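Local coordinates for protein putative aspartyl-tRNA synthetase (Leishmania major, PDB 6OD8) that probably catalyses the ATP-dependent attachment of L-aspartate to tRNA(Asp), as a class II aminoacyl-tRNA synthetase, at residues A[78-83]-A[162-167]; A[140-145]-A[173-178]; A[279-284]-A[510-515]; A[409-414]-A[431-436]. One frame throughout, in Å; residues are numbered along the deposited sequence. Where two conformers were deposited one is given.

Contact 1: A[78-83]-A[162-167]; sequences ELSRPE and SDIELK
Ile164 reaches out from strand 164-168 to touch Leu79 in the loop 78-83. Its CB already points toward that loop. CG1 lies between the backbone N and the carbonyl carbon (chi1 61°), the crowded position, and passes Ser80 OG at 4.4 Å. CD1, at the tip, makes the real contact. It lies 3.2 Å from Leu79 O and 3.7 Å from Leu79 CB. One methyl thus meets both the backbone and the first side-chain carbon of Leu79. Further out, Leu79 CD1 and Leu166 CD1 approach to 4.2 Å, a looser methyl-to-methyl contact. The polar edge of the contact is Ser80 with Asp163. Ser80 OG stands 3.2 Å from Asp163 OD1. This is at most a weak hydrogen bond, and its proton is not settled, because the same hydroxyl also bonds His161 ND1 nearby. Behind the contact, the loop is braced by its own charges. A type I turn runs from Glu78 to Arg81, and the Arg81 guanidinium is shared by two acids. Arg81 NH1 is 2.8 Å from Glu78 OE1, and Arg81 NE is 2.8 Å from Glu83 OE2. This salt-bridge network ties the two ends of the loop segment together. The apolar side faces the OB-fold sheet. Leu79 also packs on Ile91 of strand 88-100, Val116 of strand 114-121 and Val149 of strand 142-151. Leu166 touches the same three residues, so the loop that leads into strand 88-100 lies over apolar side chains from four strands.

Contact 2: A[140-145]-A[173-178]; sequences ESIVDV and TVTESL
Ile142 and Val174 meet through the backbone, where the contact is tightest. Val174 N gives a 2.7 Å bond to Ile142 O. Thr175 N reaches the same Ile142 O with a weak bond of 3.4 Å. In return, Ile142 N donates to Thr175 O at 3.0 Å. Val174 CG2 is packed on the carboxylate of Asp144, 3.5 Å from OD2, while Arg92 holds that acid in a salt bridge. Val174 and Thr175 both face Ile142, which makes a classic beta bulge in an antiparallel pairing. It shifts the register by one residue where strand 142-151 meets the corner at Val174, in the OB-fold domain. Past it, Val143 and Thr173 form a non-hydrogen-bonded pair, with Val143 CG1 3.9 Å from Thr173 CG2. At the other end the pairing passes to a side chain. Ser177 N points almost straight at Ser141 OG, 3.2 Å away and with 170° at the hydrogen, and this hydroxyl also bonds Ala138 O. The second subunit covers Ile142 and Thr175, and its Ala520 O takes a bond from Thr175 OG1. The solvent side lies at Glu176, which is exposed, its CB directed away from segment 140-145.

Contact 3: A[279-284]-A[510-515]; sequences KQMVLQ and KEYVDS. With FMT (formic acid), chain L.
The Tyr512 ring meets the Gln280 amide at its edge, near the ring plane, and the two flat groups stand 78° apart. Met281 CG also comes to that edge. Phe516 adds an edge-to-face contact with the same ring. Tyr512 OH donates to Gln280 OE1 at 2.7 Å, approaching somewhat tilted from the carbonyl plane of the amide. A water joins the pair a second time, accepting from Gln280 NE2 and donating to Tyr512 OH. Gln276 bonds OE1 and His523 bonds NE2, so both ends of the amide have partners, which would fix its rotation. Met281 packs against helix 510-514. Its CG lies 3.4 Å from Ser515 OG, and SD is 3.8 Å from Tyr512 CA. A bend at the thioether (chi3 67°) puts CE 3.9 Å from Glu511 O. Ser515 OG is turned back into its own helix and bonds Tyr512 O at 2.7 Å on a lone pair. Gln284 closes the far end, with CB 3.3 Å from Ser515 O, while its own amide bonds Gln280 O and Trp521 N. Tyr512 N also donates to O2 of a formic acid molecule at 3.2 Å, probably from the crystallisation liquor. Trp209 of the second subunit packs on both Met281 and Ser515. The short helices 279-283 and 510-514 run at 35° to each other. Helix 510-514 joins helix 276-283 through Tyr512 and Ser515, and helix 276-283 packs on strands 310-319 and 523-529 of the large sheet of the class II synthetase catalytic fold.

Contact 4: A[409-414]-A[431-436]; sequences ELLNTV and KLLGKL
Leu410 and Leu433 both carry CG anti to the backbone N, and chi2 (53° for Leu410, 60° for Leu433) then sets the CD methyls. Their side chains meet at about a right angle, with Leu410 CD2 4.0 Å from Leu433 CD1. Leu436 is built the other way, with CG anti to the carbonyl carbon and beside its own N. It gives up more surface to the contact than any other residue of the two segments. Leu436 CB lies 4.0 Å from Leu410 CG, and the two side chains slide past each other in opposite directions. Leu436 CD1 goes further and sits 3.5 Å from Leu410 O. That carbonyl is already occupied, because Thr413 N and Thr413 OG1 both donate to it. Leu411 CD2 reaches across to Leu432, 3.8 Å from its CD2. Val414 CG2 is also 3.8 Å from Leu432 CD2, and 3.9 Å from Leu436 CD1, so one valine methyl touches two leucines. Leu410, Leu411 and Leu433 are buried, while Val414 is exposed at the margin. Ile425 adds to the packing on Leu411, and Phe388 covers Leu410. The two helices, 404-412 and 427-441, lie in the connection between strands 400-403 and 445-449. Those strands are parallel neighbours in the large sheet of the synthetase domain, so the contact is made inside a beta-alpha-beta crossover. Between these two segments the contacts are apolar, made almost wholly by leucine and valine side chains. No hydrogen bond passes between them, so their relative placing rests on the fit of methyl groups.

In the fold
From the N terminus, the loop 78-83 comes first and pairs with segment 162-167 on strand 164-168, closing contact 1. Segment 140-145 lies inside that loop, but its partner 173-178 lies beyond it. Contacts 1 and 2 therefore cross, and both reach the OB-fold sheet, with centres 21 Å apart. The chain then enters the class II synthetase domain. Contact 3 closes a long loop between 279-284 and 510-515, and contact 4 is nested inside it, on helices 404-412 and 427-441. These two pairs lie across the chain's centre from contacts 1 and 2. Contacts 2 and 3, about 40 Å apart at their nearest atoms, both touch the second subunit.

Contact 1: A[78-83]-A[162-167]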
loop_
_atom_site.group_PDB
_atom_site.type_symbol
_atom_site.label_atom_id
_atom_site.label_comp_id
_atom_site.label_asym_id
_atom_site.label_seq_id
_atom_site.Cartn_x
_atom_site.Cartn_y
_atom_site.Cartn_z
ATOM N N GLU A 78 -12.824 25.517 6.989
ATOM C CA GLU A 78 -12.197 26.524 7.835
ATOM C C GLU A 78 -13.130 27.663 8.233
ATOM O O GLU A 78 -12.715 28.537 8.996
ATOM C CB GLU A 78 -10.960 27.102 7.126
ATOM C CG GLU A 78 -9.784 26.136 6.981
ATOM C CD GLU A 78 -8.616 26.726 6.180
ATOM O OE1 GLU A 78 -8.674 27.917 5.797
ATOM O OE2 GLU A 78 -7.635 25.990 5.926
ATOM N N LEU A 79 -14.381 27.669 7.764
ATOM C CA LEU A 79 -15.231 28.853 7.857
ATOM C C LEU A 79 -15.677 29.190 9.271
ATOM O O LEU A 79 -16.205 30.290 9.488
ATOM C CB LEU A 79 -16.458 28.671 6.967
ATOM C CG LEU A 79 -16.150 28.818 5.484
ATOM C CD1 LEU A 79 -17.389 28.527 4.630
ATOM C CD2 LEU A 79 -15.614 30.216 5.244
ATOM N N SER A 80 -15.501 28.292 10.231
ATOM C CA SER A 80 -15.883 28.608 11.595
ATOM C C SER A 80 -14.722 29.139 12.429
ATOM O O SER A 80 -14.938 29.517 13.586
ATOM C CB SER A 80 -16.516 27.382 12.257
ATOM O OG SER A 80 -17.866 27.255 11.832
ATOM N N ARG A 81 -13.518 29.199 11.864
ATOM C CA ARG A 81 -12.397 29.850 12.525
ATOM C C ARG A 81 -12.800 31.261 12.956
ATOM O O ARG A 81 -13.341 32.021 12.139
ATOM C CB ARG A 81 -11.185 29.910 11.590
ATOM C CG ARG A 81 -10.365 28.618 11.508
ATOM C CD ARG A 81 -9.441 28.611 10.282
ATOM N NE ARG A 81 -8.838 29.922 10.023
ATOM C CZ ARG A 81 -8.046 30.202 8.988
ATOM N NH1 ARG A 81 -7.746 29.261 8.101
ATOM N NH2 ARG A 81 -7.551 31.427 8.838
ATOM N N PRO A 82 -12.571 31.640 14.217
ATOM C CA PRO A 82 -13.065 32.944 14.691
ATOM C C PRO A 82 -12.448 34.135 13.975
ATOM O O PRO A 82 -13.068 35.204 13.950
ATOM C CB PRO A 82 -12.693 32.940 16.180
ATOM C CG PRO A 82 -11.513 32.029 16.256
ATOM C CD PRO A 82 -11.777 30.946 15.244
ATOM N N GLU A 83 -11.260 33.996 13.392
ATOM C CA GLU A 83 -10.647 35.120 12.693
ATOM C C GLU A 83 -11.215 35.331 11.295
ATOM O O GLU A 83 -10.735 36.216 10.576
ATOM C CB GLU A 83 -9.128 34.942 12.606
ATOM C CG GLU A 83 -8.669 33.866 11.638
ATOM C CD GLU A 83 -8.501 32.520 12.302
ATOM O OE1 GLU A 83 -9.177 32.275 13.323
ATOM O OE2 GLU A 83 -7.688 31.708 11.806
ATOM N N SER A 162 -23.303 25.688 11.689
ATOM C CA SER A 162 -24.590 26.225 12.117
ATOM C C SER A 162 -24.480 27.613 12.741
ATOM O O SER A 162 -25.480 28.336 12.799
ATOM C CB SER A 162 -25.235 25.263 13.107
ATOM O OG SER A 162 -24.366 25.077 14.209
ATOM N N ASP A 163 -23.294 27.996 13.203
ATOM C CA ASP A 163 -23.112 29.257 13.905
ATOM C C ASP A 163 -22.981 30.454 12.969
ATOM O O ASP A 163 -23.087 31.596 13.431
ATOM C CB ASP A 163 -21.865 29.170 14.782
ATOM C CG ASP A 163 -20.623 28.770 13.988
ATOM O OD1 ASP A 163 -20.735 27.893 13.093
ATOM O OD2 ASP A 163 -19.539 29.346 14.249
ATOM N N ILE A 164 -22.736 30.228 11.676
ATOM C CA ILE A 164 -22.408 31.299 10.748
ATOM C C ILE A 164 -23.236 31.169 9.476
ATOM O O ILE A 164 -23.820 30.127 9.175
ATOM C CB ILE A 164 -20.909 31.333 10.387
ATOM C CG1 ILE A 164 -20.515 30.029 9.705
ATOM C CG2 ILE A 164 -20.053 31.605 11.626
ATOM C CD1 ILE A 164 -19.336 30.139 8.806
ATOM N N GLU A 165 -23.233 32.252 8.709
ATOM C CA GLU A 165 -23.936 32.338 7.444
ATOM C C GLU A 165 -23.120 33.230 6.519
ATOM O O GLU A 165 -22.497 34.194 6.969
ATOM C CB GLU A 165 -25.345 32.901 7.648
ATOM C CG GLU A 165 -26.106 33.145 6.367
ATOM C CD GLU A 165 -27.517 33.610 6.620
ATOM O OE1 GLU A 165 -27.690 34.669 7.260
ATOM O OE2 GLU A 165 -28.451 32.904 6.186
ATOM N N LEU A 166 -23.128 32.909 5.227
ATOM C CA LEU A 166 -22.374 33.660 4.230
ATOM C C LEU A 166 -23.269 34.689 3.545
ATOM O O LEU A 166 -24.329 34.341 3.015
ATOM C CB LEU A 166 -21.770 32.721 3.181
ATOM C CG LEU A 166 -20.786 31.661 3.676
ATOM C CD1 LEU A 166 -20.178 30.911 2.501
ATOM C CD2 LEU A 166 -19.702 32.298 4.536
ATOM N N LYS A 167 -22.840 35.953 3.549
ATOM C CA LYS A 167 -23.522 37.013 2.806
ATOM C C LYS A 167 -22.795 37.217 1.475
ATOM O O LYS A 167 -21.710 37.810 1.430
ATOM C CB LYS A 167 -23.581 38.307 3.617
#

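Contact 2: A[140-145]-A[173-178]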
loop_
_atom_site.group_PDB
_atom_site.type_symbol
_atom_site.label_atom_id
_atom_site.label_comp_id
_atom_site.label_asym_id
_atom_site.label_seq_id
_atom_site.Cartn_x
_atom_site.Cartn_y
_atom_site.Cartn_z
ATOM N N GLU A 140 -25.247 20.746 -7.508
ATOM C CA GLU A 140 -23.970 20.069 -7.717
ATOM C C GLU A 140 -23.009 20.887 -8.597
ATOM O O GLU A 140 -21.859 20.475 -8.761
ATOM C CB GLU A 140 -24.121 18.642 -8.292
ATOM C CG GLU A 140 -24.926 17.743 -7.346
ATOM C CD GLU A 140 -24.297 17.720 -5.977
ATOM O OE1 GLU A 140 -23.151 17.218 -5.864
ATOM O OE2 GLU A 140 -24.912 18.255 -5.025
ATOM N N SER A 141 -23.423 22.030 -9.147
ATOM C CA SER A 141 -22.452 22.924 -9.757
ATOM C C SER A 141 -21.418 23.310 -8.709
ATOM O O SER A 141 -21.695 23.311 -7.509
ATOM C CB SER A 141 -23.123 24.188 -10.304
ATOM O OG SER A 141 -24.106 23.890 -11.275
ATOM N N ILE A 142 -20.211 23.629 -9.162
ATOM C CA ILE A 142 -19.177 24.145 -8.280
ATOM C C ILE A 142 -19.051 25.641 -8.537
ATOM O O ILE A 142 -18.970 26.081 -9.688
ATOM C CB ILE A 142 -17.847 23.410 -8.493
ATOM C CG1 ILE A 142 -17.997 21.955 -8.034
ATOM C CG2 ILE A 142 -16.742 24.108 -7.725
ATOM C CD1 ILE A 142 -16.837 21.074 -8.423
ATOM N N VAL A 143 -19.078 26.429 -7.458
ATOM C CA VAL A 143 -19.090 27.884 -7.569
ATOM C C VAL A 143 -17.907 28.469 -6.811
ATOM O O VAL A 143 -17.440 27.896 -5.827
ATOM C CB VAL A 143 -20.409 28.494 -7.039
ATOM C CG1 VAL A 143 -21.578 28.171 -7.958
ATOM C CG2 VAL A 143 -20.685 28.042 -5.603
ATOM N N ASP A 144 -17.411 29.616 -7.292
ATOM C CA ASP A 144 -16.520 30.481 -6.534
ATOM C C ASP A 144 -17.379 31.607 -5.986
ATOM O O ASP A 144 -17.996 32.339 -6.762
ATOM C CB ASP A 144 -15.412 31.071 -7.411
ATOM C CG ASP A 144 -14.222 30.154 -7.565
ATOM O OD1 ASP A 144 -14.036 29.253 -6.723
ATOM O OD2 ASP A 144 -13.460 30.349 -8.532
ATOM N N VAL A 145 -17.433 31.745 -4.670
ATOM C CA VAL A 145 -18.244 32.771 -4.023
ATOM C C VAL A 145 -17.319 33.694 -3.244
ATOM O O VAL A 145 -16.413 33.221 -2.546
ATOM C CB VAL A 145 -19.307 32.142 -3.103
ATOM C CG1 VAL A 145 -20.015 33.201 -2.282
ATOM C CG2 VAL A 145 -20.309 31.350 -3.928
ATOM N N THR A 173 -19.970 30.398 -11.454
ATOM C CA THR A 173 -19.811 28.959 -11.582
ATOM C C THR A 173 -18.416 28.641 -12.103
ATOM O O THR A 173 -17.924 29.271 -13.040
ATOM C CB THR A 173 -20.866 28.329 -12.497
ATOM O OG1 THR A 173 -20.949 29.054 -13.721
ATOM C CG2 THR A 173 -22.268 28.269 -11.798
ATOM N N VAL A 174 -17.789 27.667 -11.467
ATOM C CA VAL A 174 -16.534 27.099 -11.941
ATOM C C VAL A 174 -16.810 26.012 -12.976
ATOM O O VAL A 174 -16.300 26.063 -14.098
ATOM C CB VAL A 174 -15.729 26.566 -10.740
ATOM C CG1 VAL A 174 -14.465 25.825 -11.188
ATOM C CG2 VAL A 174 -15.375 27.719 -9.790
ATOM N N THR A 175 -17.631 25.013 -12.617
ATOM C CA THR A 175 -18.227 24.104 -13.584
ATOM C C THR A 175 -19.710 23.948 -13.272
ATOM O O THR A 175 -20.123 24.007 -12.113
ATOM C CB THR A 175 -17.569 22.719 -13.568
ATOM O OG1 THR A 175 -17.618 22.185 -12.240
ATOM C CG2 THR A 175 -16.120 22.804 -14.015
ATOM N N GLU A 176 -20.505 23.748 -14.315
ATOM C CA GLU A 176 -21.945 23.582 -14.167
ATOM C C GLU A 176 -22.310 22.111 -14.242
ATOM O O GLU A 176 -21.813 21.379 -15.106
ATOM C CB GLU A 176 -22.696 24.361 -15.239
ATOM C CG GLU A 176 -22.316 25.807 -15.292
ATOM C CD GLU A 176 -23.113 26.542 -16.342
ATOM O OE1 GLU A 176 -23.126 27.788 -16.325
ATOM O OE2 GLU A 176 -23.741 25.858 -17.176
ATOM N N SER A 177 -23.164 21.683 -13.325
ATOM C CA SER A 177 -23.700 20.338 -13.358
ATOM C C SER A 177 -24.880 20.291 -14.314
ATOM O O SER A 177 -25.585 21.283 -14.510
ATOM C CB SER A 177 -24.142 19.920 -11.949
ATOM O OG SER A 177 -24.752 18.641 -11.936
ATOM N N LEU A 178 -25.095 19.125 -14.913
ATOM C CA LEU A 178 -26.391 18.848 -15.500
ATOM C C LEU A 178 -27.497 19.123 -14.481
ATOM O O LEU A 178 -27.324 18.933 -13.267
ATOM C CB LEU A 178 -26.451 17.392 -15.971
ATOM C CG LEU A 178 -25.463 17.038 -17.083
ATOM C CD1 LEU A 178 -25.576 15.569 -17.468
ATOM C CD2 LEU A 178 -25.684 17.937 -18.293
#

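Contact 3: A[279-284]-A[510-515]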
loop_
_atom_site.group_PDB
_atom_site.type_symbol
_atom_site.label_atom_id
_atom_site.label_comp_id
_atom_site.label_asym_id
_atom_site.label_seq_id
_atom_site.Cartn_x
_atom_site.Cartn_y
_atom_site.Cartn_z
ATOM N N LYS A 279 4.782 -14.482 -0.363
ATOM C CA LYS A 279 5.192 -13.969 0.939
ATOM C C LYS A 279 5.947 -15.024 1.744
ATOM O O LYS A 279 6.877 -14.684 2.480
ATOM C CB LYS A 279 4.006 -13.396 1.722
ATOM C CG LYS A 279 2.924 -14.408 2.204
ATOM C CD LYS A 279 1.834 -13.645 2.973
ATOM C CE LYS A 279 0.676 -14.585 3.296
ATOM N NZ LYS A 279 -0.194 -14.037 4.378
ATOM N N GLN A 280 5.637 -16.316 1.564
ATOM C CA GLN A 280 6.490 -17.330 2.174
ATOM C C GLN A 280 7.864 -17.397 1.507
ATOM O O GLN A 280 8.885 -17.580 2.184
ATOM C CB GLN A 280 5.825 -18.706 2.087
ATOM C CG GLN A 280 4.500 -18.814 2.785
ATOM C CD GLN A 280 3.979 -20.251 2.688
ATOM O OE1 GLN A 280 2.994 -20.535 2.006
ATOM N NE2 GLN A 280 4.694 -21.166 3.316
ATOM N N MET A 281 7.906 -17.358 0.175
ATOM C CA MET A 281 9.183 -17.484 -0.512
ATOM C C MET A 281 10.132 -16.351 -0.144
ATOM O O MET A 281 11.342 -16.563 -0.066
ATOM C CB MET A 281 8.956 -17.512 -2.026
ATOM C CG MET A 281 8.094 -18.727 -2.449
ATOM S SD MET A 281 7.428 -18.604 -4.144
ATOM C CE MET A 281 9.005 -18.711 -4.956
ATOM N N VAL A 282 9.612 -15.151 0.114
ATOM C CA VAL A 282 10.507 -14.038 0.422
ATOM C C VAL A 282 11.191 -14.251 1.767
ATOM O O VAL A 282 12.345 -13.865 1.953
ATOM C CB VAL A 282 9.743 -12.703 0.366
ATOM C CG1 VAL A 282 10.674 -11.538 0.744
ATOM C CG2 VAL A 282 9.210 -12.481 -1.048
ATOM N N LEU A 283 10.509 -14.897 2.719
ATOM C CA LEU A 283 11.170 -15.203 3.985
ATOM C C LEU A 283 12.348 -16.152 3.786
ATOM O O LEU A 283 13.326 -16.114 4.544
ATOM C CB LEU A 283 10.167 -15.806 4.956
ATOM C CG LEU A 283 8.949 -15.001 5.394
ATOM C CD1 LEU A 283 8.429 -15.583 6.691
ATOM C CD2 LEU A 283 9.202 -13.512 5.527
ATOM N N GLN A 284 12.288 -16.997 2.771
ATOM C CA GLN A 284 13.428 -17.861 2.492
ATOM C C GLN A 284 14.577 -17.117 1.822
ATOM O O GLN A 284 15.645 -17.709 1.626
ATOM C CB GLN A 284 12.981 -19.057 1.631
ATOM C CG GLN A 284 11.708 -19.769 2.157
ATOM C CD GLN A 284 11.603 -19.850 3.678
ATOM O OE1 GLN A 284 12.583 -20.108 4.370
ATOM N NE2 GLN A 284 10.403 -19.625 4.201
ATOM N N LYS A 510 6.196 -25.623 -8.706
ATOM C CA LYS A 510 7.451 -26.215 -8.266
ATOM C C LYS A 510 8.375 -25.190 -7.611
ATOM O O LYS A 510 9.152 -25.549 -6.723
ATOM C CB LYS A 510 8.146 -26.914 -9.437
ATOM C CG LYS A 510 8.584 -26.006 -10.580
ATOM C CD LYS A 510 9.234 -26.808 -11.707
ATOM C CE LYS A 510 10.120 -25.925 -12.574
ATOM N NZ LYS A 510 9.360 -24.864 -13.295
ATOM N N GLU A 511 8.319 -23.915 -8.021
ATOM C CA GLU A 511 9.281 -22.953 -7.477
ATOM C C GLU A 511 9.006 -22.664 -6.004
ATOM O O GLU A 511 9.935 -22.452 -5.211
ATOM C CB GLU A 511 9.259 -21.654 -8.290
ATOM C CG GLU A 511 9.843 -21.783 -9.682
ATOM C CD GLU A 511 8.771 -22.001 -10.729
ATOM O OE1 GLU A 511 7.594 -22.180 -10.349
ATOM O OE2 GLU A 511 9.102 -21.987 -11.927
ATOM N N TYR A 512 7.737 -22.637 -5.619
ATOM C CA TYR A 512 7.389 -22.440 -4.218
ATOM C C TYR A 512 7.961 -23.570 -3.352
ATOM O O TYR A 512 8.628 -23.320 -2.341
ATOM C CB TYR A 512 5.868 -22.338 -4.117
ATOM C CG TYR A 512 5.230 -22.529 -2.770
ATOM C CD1 TYR A 512 5.194 -21.491 -1.846
ATOM C CD2 TYR A 512 4.605 -23.734 -2.437
ATOM C CE1 TYR A 512 4.594 -21.637 -0.641
ATOM C CE2 TYR A 512 3.983 -23.885 -1.224
ATOM C CZ TYR A 512 3.973 -22.830 -0.326
ATOM O OH TYR A 512 3.363 -22.972 0.908
ATOM N N VAL A 513 7.725 -24.817 -3.752
ATOM C CA VAL A 513 8.303 -25.959 -3.034
ATOM C C VAL A 513 9.830 -25.854 -3.020
ATOM O O VAL A 513 10.476 -26.017 -1.977
ATOM C CB VAL A 513 7.842 -27.283 -3.673
ATOM C CG1 VAL A 513 8.506 -28.464 -2.977
ATOM C CG2 VAL A 513 6.307 -27.420 -3.634
ATOM N N ASP A 514 10.421 -25.547 -4.179
ATOM C CA ASP A 514 11.873 -25.418 -4.285
ATOM C C ASP A 514 12.430 -24.342 -3.354
ATOM O O ASP A 514 13.599 -24.426 -2.947
ATOM C CB ASP A 514 12.266 -25.083 -5.725
ATOM C CG ASP A 514 12.227 -26.286 -6.636
ATOM O OD1 ASP A 514 12.005 -27.419 -6.134
ATOM O OD2 ASP A 514 12.411 -26.089 -7.859
ATOM N N SER A 515 11.637 -23.317 -3.035
ATOM C CA SER A 515 12.139 -22.248 -2.169
ATOM C C SER A 515 12.417 -22.714 -0.747
ATOM O O SER A 515 13.068 -21.981 0.005
ATOM C CB SER A 515 11.170 -21.057 -2.127
ATOM O OG SER A 515 10.029 -21.297 -1.306
HETATM C C FMT L . 5.148 -20.433 -7.525
HETATM O O1 FMT L . 5.752 -19.377 -7.786
HETATM O O2 FMT L . 5.575 -21.583 -7.743
HETATM O O HOH W 1 4.305 -24.174 3.333
#

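Contact 4: A[409-414]-A[431-436]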
loop_
_atom_site.group_PDB
_atom_site.type_symbol
_atom_site.label_atom_id
_atom_site.label_comp_id
_atom_site.label_asym_id
_atom_site.label_seq_id
_atom_site.Cartn_x
_atom_site.Cartn_y
_atom_site.Cartn_z
ATOM N N GLU A 409 -18.126 -27.358 21.561
ATOM C CA GLU A 409 -18.940 -27.652 22.741
ATOM C C GLU A 409 -19.900 -26.512 23.038
ATOM O O GLU A 409 -21.032 -26.751 23.467
ATOM C CB GLU A 409 -18.049 -27.917 23.956
ATOM C CG GLU A 409 -17.190 -29.159 23.851
ATOM C CD GLU A 409 -16.219 -29.272 25.010
ATOM O OE1 GLU A 409 -16.406 -28.540 26.010
ATOM O OE2 GLU A 409 -15.267 -30.081 24.918
ATOM N N LEU A 410 -19.465 -25.270 22.805
ATOM C CA LEU A 410 -20.326 -24.114 23.043
ATOM C C LEU A 410 -21.517 -24.114 22.092
ATOM O O LEU A 410 -22.664 -23.899 22.513
ATOM C CB LEU A 410 -19.514 -22.824 22.908
ATOM C CG LEU A 410 -20.221 -21.473 23.087
ATOM C CD1 LEU A 410 -20.991 -21.425 24.399
ATOM C CD2 LEU A 410 -19.206 -20.344 23.025
ATOM N N LEU A 411 -21.259 -24.365 20.804
ATOM C CA LEU A 411 -22.346 -24.532 19.846
ATOM C C LEU A 411 -23.299 -25.626 20.288
ATOM O O LEU A 411 -24.520 -25.465 20.205
ATOM C CB LEU A 411 -21.783 -24.858 18.465
ATOM C CG LEU A 411 -21.328 -23.651 17.662
ATOM C CD1 LEU A 411 -20.382 -24.104 16.569
ATOM C CD2 LEU A 411 -22.560 -22.966 17.084
ATOM N N ASN A 412 -22.758 -26.741 20.767
ATOM C CA ASN A 412 -23.604 -27.867 21.134
ATOM C C ASN A 412 -24.536 -27.542 22.295
ATOM O O ASN A 412 -25.493 -28.291 22.518
ATOM C CB ASN A 412 -22.739 -29.100 21.476
ATOM C CG ASN A 412 -22.222 -29.824 20.230
ATOM O OD1 ASN A 412 -22.765 -29.664 19.139
ATOM N ND2 ASN A 412 -21.165 -30.620 20.391
ATOM N N THR A 413 -24.304 -26.455 23.039
ATOM C CA THR A 413 -25.236 -26.153 24.125
ATOM C C THR A 413 -26.607 -25.738 23.611
ATOM O O THR A 413 -27.589 -25.852 24.348
ATOM C CB THR A 413 -24.704 -25.053 25.051
ATOM O OG1 THR A 413 -24.564 -23.831 24.334
ATOM C CG2 THR A 413 -23.378 -25.453 25.693
ATOM N N VAL A 414 -26.703 -25.264 22.371
ATOM C CA VAL A 414 -27.976 -24.855 21.794
ATOM C C VAL A 414 -28.379 -25.705 20.599
ATOM O O VAL A 414 -29.458 -25.487 20.046
ATOM C CB VAL A 414 -27.964 -23.362 21.399
ATOM C CG1 VAL A 414 -27.671 -22.491 22.602
ATOM C CG2 VAL A 414 -26.942 -23.120 20.309
ATOM N N LYS A 431 -22.043 -17.552 12.656
ATOM C CA LYS A 431 -22.813 -16.470 13.254
ATOM C C LYS A 431 -23.452 -16.916 14.560
ATOM O O LYS A 431 -23.505 -16.134 15.517
ATOM C CB LYS A 431 -23.858 -15.927 12.274
ATOM C CG LYS A 431 -23.318 -14.693 11.535
ATOM C CD LYS A 431 -24.383 -13.867 10.831
ATOM C CE LYS A 431 -24.348 -14.113 9.331
ATOM N NZ LYS A 431 -24.337 -12.839 8.550
ATOM N N LEU A 432 -23.913 -18.169 14.634
ATOM C CA LEU A 432 -24.432 -18.665 15.904
ATOM C C LEU A 432 -23.335 -18.660 16.965
ATOM O O LEU A 432 -23.556 -18.216 18.098
ATOM C CB LEU A 432 -25.028 -20.067 15.733
ATOM C CG LEU A 432 -25.607 -20.710 16.998
ATOM C CD1 LEU A 432 -26.681 -19.834 17.609
ATOM C CD2 LEU A 432 -26.203 -22.104 16.696
ATOM N N LEU A 433 -22.120 -19.070 16.587
ATOM C CA LEU A 433 -21.022 -19.094 17.540
ATOM C C LEU A 433 -20.696 -17.698 18.039
ATOM O O LEU A 433 -20.485 -17.496 19.243
ATOM C CB LEU A 433 -19.789 -19.746 16.906
ATOM C CG LEU A 433 -18.520 -19.774 17.755
ATOM C CD1 LEU A 433 -18.746 -20.549 19.076
ATOM C CD2 LEU A 433 -17.322 -20.347 16.977
ATOM N N GLY A 434 -20.666 -16.719 17.133
ATOM C CA GLY A 434 -20.363 -15.356 17.537
ATOM C C GLY A 434 -21.425 -14.764 18.444
ATOM O O GLY A 434 -21.113 -13.978 19.339
ATOM N N LYS A 435 -22.694 -15.131 18.229
ATOM C CA LYS A 435 -23.750 -14.695 19.138
ATOM C C LYS A 435 -23.569 -15.312 20.519
ATOM O O LYS A 435 -23.685 -14.622 21.539
ATOM C CB LYS A 435 -25.131 -15.042 18.566
ATOM N N LEU A 436 -23.283 -16.619 20.573
ATOM C CA LEU A 436 -23.014 -17.268 21.857
ATOM C C LEU A 436 -21.813 -16.640 22.557
ATOM O O LEU A 436 -21.821 -16.463 23.783
ATOM C CB LEU A 436 -22.789 -18.773 21.657
ATOM C CG LEU A 436 -24.008 -19.568 21.182
ATOM C CD1 LEU A 436 -23.664 -21.023 20.802
ATOM C CD2 LEU A 436 -25.061 -19.557 22.275
#